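Ankyrin repeat domain-containing protein EMB506, chloroplastic (Arabidopsis thaliana, PDB 6JD6) takes part in the initial differentiation of proplastids in the developing embryo and is required for normal margins of cotyledons, true leaves and cauline leaves. Local coordinates at residues A180-A185 with W212-I217. Numbering follows the deposited sequence.
Sequences APIHYA and WTPLHI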
ATOM      1  N   ALA A 180      -7.898  10.871  -3.558  1.00 31.84           N
ATOM      2  CA  ALA A 180      -8.518  10.088  -4.619  1.00 32.87           C
ATOM      3  C   ALA A 180      -7.504   9.099  -5.189  1.00 31.33           C
ATOM      4  O   ALA A 180      -6.310   9.225  -4.928  1.00 30.36           O
ATOM      5  CB  ALA A 180      -9.032  11.032  -5.721  1.00 28.68           C
ATOM      6  N   PRO A 181      -7.970   8.101  -5.963  1.00 33.44           N
ATOM      7  CA  PRO A 181      -7.036   7.193  -6.641  1.00 32.35           C
ATOM      8  C   PRO A 181      -5.922   7.906  -7.426  1.00 32.40           C
ATOM      9  O   PRO A 181      -4.786   7.430  -7.422  1.00 32.91           O
ATOM     10  CB  PRO A 181      -7.952   6.416  -7.591  1.00 32.33           C
ATOM     11  CG  PRO A 181      -9.232   6.324  -6.833  1.00 33.53           C
ATOM     12  CD  PRO A 181      -9.369   7.652  -6.115  1.00 32.36           C
ATOM     13  N   ILE A 182      -6.229   9.023  -8.078  1.00 33.21           N
ATOM     14  CA  ILE A 182      -5.209   9.747  -8.836  1.00 33.44           C
ATOM     15  C   ILE A 182      -4.095  10.309  -7.930  1.00 32.29           C
ATOM     16  O   ILE A 182      -2.930  10.328  -8.327  1.00 33.29           O
ATOM     17  CB  ILE A 182      -5.823  10.849  -9.747  1.00 36.40           C
ATOM     18  CG1 ILE A 182      -4.745  11.528 -10.599  1.00 36.40           C
ATOM     19  CG2 ILE A 182      -6.570  11.881  -8.932  1.00 35.51           C
ATOM     20  CD1 ILE A 182      -4.083  10.614 -11.593  1.00 37.44           C
ATOM     21  N   HIS A 183      -4.447  10.742  -6.718  1.00 27.60           N
ATOM     22  CA  HIS A 183      -3.451  11.204  -5.741  1.00 27.01           C
ATOM     23  C   HIS A 183      -2.427  10.097  -5.457  1.00 28.12           C
ATOM     24  O   HIS A 183      -1.214  10.311  -5.514  1.00 28.55           O
ATOM     25  CB  HIS A 183      -4.117  11.584  -4.412  1.00 26.68           C
ATOM     26  CG  HIS A 183      -4.739  12.948  -4.387  1.00 29.15           C
ATOM     27  ND1 HIS A 183      -6.089  13.144  -4.185  1.00 31.60           N
ATOM     28  CD2 HIS A 183      -4.191  14.184  -4.485  1.00 29.07           C
ATOM     29  CE1 HIS A 183      -6.351  14.439  -4.186  1.00 32.32           C
ATOM     30  NE2 HIS A 183      -5.217  15.093  -4.368  1.00 31.67           N
ATOM     31  N   TYR A 184      -2.927   8.910  -5.143  1.00 26.49           N
ATOM     32  CA  TYR A 184      -2.053   7.800  -4.775  1.00 27.23           C
ATOM     33  C   TYR A 184      -1.258   7.251  -5.956  1.00 26.10           C
ATOM     34  O   TYR A 184      -0.121   6.816  -5.791  1.00 29.31           O
ATOM     35  CB  TYR A 184      -2.853   6.681  -4.099  1.00 27.84           C
ATOM     36  CG  TYR A 184      -3.401   7.051  -2.738  1.00 28.12           C
ATOM     37  CD1 TYR A 184      -2.552   7.371  -1.690  1.00 26.36           C
ATOM     38  CD2 TYR A 184      -4.770   7.051  -2.496  1.00 29.46           C
ATOM     39  CE1 TYR A 184      -3.053   7.699  -0.439  1.00 25.26           C
ATOM     40  CE2 TYR A 184      -5.278   7.380  -1.254  1.00 28.59           C
ATOM     41  CZ  TYR A 184      -4.415   7.703  -0.231  1.00 28.91           C
ATOM     42  OH  TYR A 184      -4.923   8.026   1.010  1.00 31.17           O
ATOM     43  N   ALA A 185      -1.854   7.258  -7.144  1.00 26.74           N
ATOM     44  CA  ALA A 185      -1.159   6.784  -8.338  1.00 28.53           C
ATOM     45  C   ALA A 185       0.039   7.680  -8.626  1.00 30.31           C
ATOM     46  O   ALA A 185       1.100   7.217  -9.049  1.00 28.64           O
ATOM     47  CB  ALA A 185      -2.105   6.753  -9.533  1.00 25.30           C
ATOM     48  N   TRP A 212      -4.068  19.805  -1.325  1.00 30.25           N
ATOM     49  CA  TRP A 212      -3.051  19.238  -2.210  1.00 32.04           C
ATOM     50  C   TRP A 212      -3.688  18.540  -3.406  1.00 34.41           C
ATOM     51  O   TRP A 212      -4.608  17.734  -3.245  1.00 33.42           O
ATOM     52  CB  TRP A 212      -2.154  18.257  -1.446  1.00 30.52           C
ATOM     53  CG  TRP A 212      -1.074  18.926  -0.652  1.00 30.93           C
ATOM     54  CD1 TRP A 212      -1.233  19.882   0.315  1.00 31.24           C
ATOM     55  CD2 TRP A 212       0.335  18.683  -0.749  1.00 30.61           C
ATOM     56  NE1 TRP A 212      -0.007  20.253   0.818  1.00 32.19           N
ATOM     57  CE2 TRP A 212       0.972  19.530   0.183  1.00 32.10           C
ATOM     58  CE3 TRP A 212       1.122  17.831  -1.536  1.00 30.50           C
ATOM     59  CZ2 TRP A 212       2.357  19.554   0.350  1.00 32.16           C
ATOM     60  CZ3 TRP A 212       2.497  17.852  -1.370  1.00 31.49           C
ATOM     61  CH2 TRP A 212       3.100  18.707  -0.431  1.00 33.87           C
ATOM     62  N   THR A 213      -3.197  18.858  -4.603  1.00 32.88           N
ATOM     63  CA  THR A 213      -3.666  18.227  -5.835  1.00 31.87           C
ATOM     64  C   THR A 213      -2.635  17.202  -6.320  1.00 32.01           C
ATOM     65  O   THR A 213      -1.517  17.157  -5.804  1.00 32.63           O
ATOM     66  CB  THR A 213      -3.897  19.280  -6.941  1.00 32.93           C
ATOM     67  OG1 THR A 213      -2.641  19.845  -7.331  1.00 34.14           O
ATOM     68  CG2 THR A 213      -4.832  20.384  -6.459  1.00 33.75           C
ATOM     69  N   PRO A 214      -3.002  16.366  -7.311  1.00 33.25           N
ATOM     70  CA  PRO A 214      -1.999  15.454  -7.877  1.00 31.59           C
ATOM     71  C   PRO A 214      -0.754  16.168  -8.420  1.00 30.10           C
ATOM     72  O   PRO A 214       0.345  15.613  -8.326  1.00 29.78           O
ATOM     73  CB  PRO A 214      -2.761  14.769  -9.017  1.00 33.01           C
ATOM     74  CG  PRO A 214      -4.171  14.764  -8.550  1.00 35.79           C
ATOM     75  CD  PRO A 214      -4.358  16.066  -7.813  1.00 33.61           C
ATOM     76  N   LEU A 215      -0.919  17.368  -8.971  1.00 27.81           N
ATOM     77  CA  LEU A 215       0.221  18.141  -9.461  1.00 28.60           C
ATOM     78  C   LEU A 215       1.213  18.458  -8.340  1.00 30.53           C
ATOM     79  O   LEU A 215       2.423  18.374  -8.540  1.00 32.83           O
ATOM     80  CB  LEU A 215      -0.235  19.439 -10.140  1.00 30.44           C
ATOM     81  CG  LEU A 215       0.881  20.244 -10.818  1.00 30.50           C
ATOM     82  CD1 LEU A 215       1.558  19.398 -11.893  1.00 30.31           C
ATOM     83  CD2 LEU A 215       0.355  21.551 -11.418  1.00 30.76           C
ATOM     84  N   HIS A 216       0.692  18.823  -7.168  1.00 28.65           N
ATOM     85  CA  HIS A 216       1.521  19.062  -5.983  1.00 29.28           C
ATOM     86  C   HIS A 216       2.352  17.825  -5.626  1.00 30.24           C
ATOM     87  O   HIS A 216       3.560  17.916  -5.400  1.00 29.12           O
ATOM     88  CB  HIS A 216       0.658  19.469  -4.774  1.00 26.12           C
ATOM     89  CG  HIS A 216       0.092  20.855  -4.866  1.00 28.59           C
ATOM     90  ND1 HIS A 216      -1.250  21.100  -5.074  1.00 31.18           N
ATOM     91  CD2 HIS A 216       0.683  22.068  -4.767  1.00 30.11           C
ATOM     92  CE1 HIS A 216      -1.458  22.405  -5.105  1.00 31.65           C
ATOM     93  NE2 HIS A 216      -0.303  23.017  -4.922  1.00 30.38           N
ATOM     94  N   ILE A 217       1.696  16.671  -5.571  1.00 28.94           N
ATOM     95  CA  ILE A 217       2.377  15.427  -5.234  1.00 29.14           C
ATOM     96  C   ILE A 217       3.397  15.026  -6.306  1.00 31.47           C
ATOM     97  O   ILE A 217       4.482  14.539  -5.986  1.00 32.81           O
ATOM     98  CB  ILE A 217       1.374  14.271  -5.023  1.00 29.26           C
ATOM     99  CG1 ILE A 217       0.313  14.663  -3.995  1.00 29.66           C
ATOM    100  CG2 ILE A 217       2.102  13.003  -4.582  1.00 25.80           C
ATOM    101  CD1 ILE A 217      -0.753  13.596  -3.800  1.00 30.66           C
TER
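H183 NE2 gives its hydrogen to W212 O across 2.9 Å, a bent bond (141° at the hydrogen) in which the oxygen sits 26° out of the ring plane. At the other ring nitrogen, A180 N donates to H183 ND1 at 3.0 Å, almost straight and in plane. Accepting at ND1 and donating at NE2 fits a neutral imidazole and fixes the ring's rotation. CG lies anti to the carbonyl carbon and beside the backbone N (chi1 -81°), which turns the ND1 edge of the ring to A180 N at the N-cap.

P214 CG lies over one face of the ring; I217 CD1 meets the edge, 3.6 Å from H183 CD2. The same P214 CG also receives I182 CG2 at 3.8 Å, the two side chains crossing at about a right angle. An alanine in place of H183 would probably leave W212 O and A180 N without these mates and open a gap beside I217.

T213-H216 is the TPLH signature of ankyrin repeats and A180-H183 its APIH variant. H216 repeats the pattern, accepting from T213 N and donating onward to K245 O, so these two histidines each tie their own helix start to the following repeat through buried polar bonds.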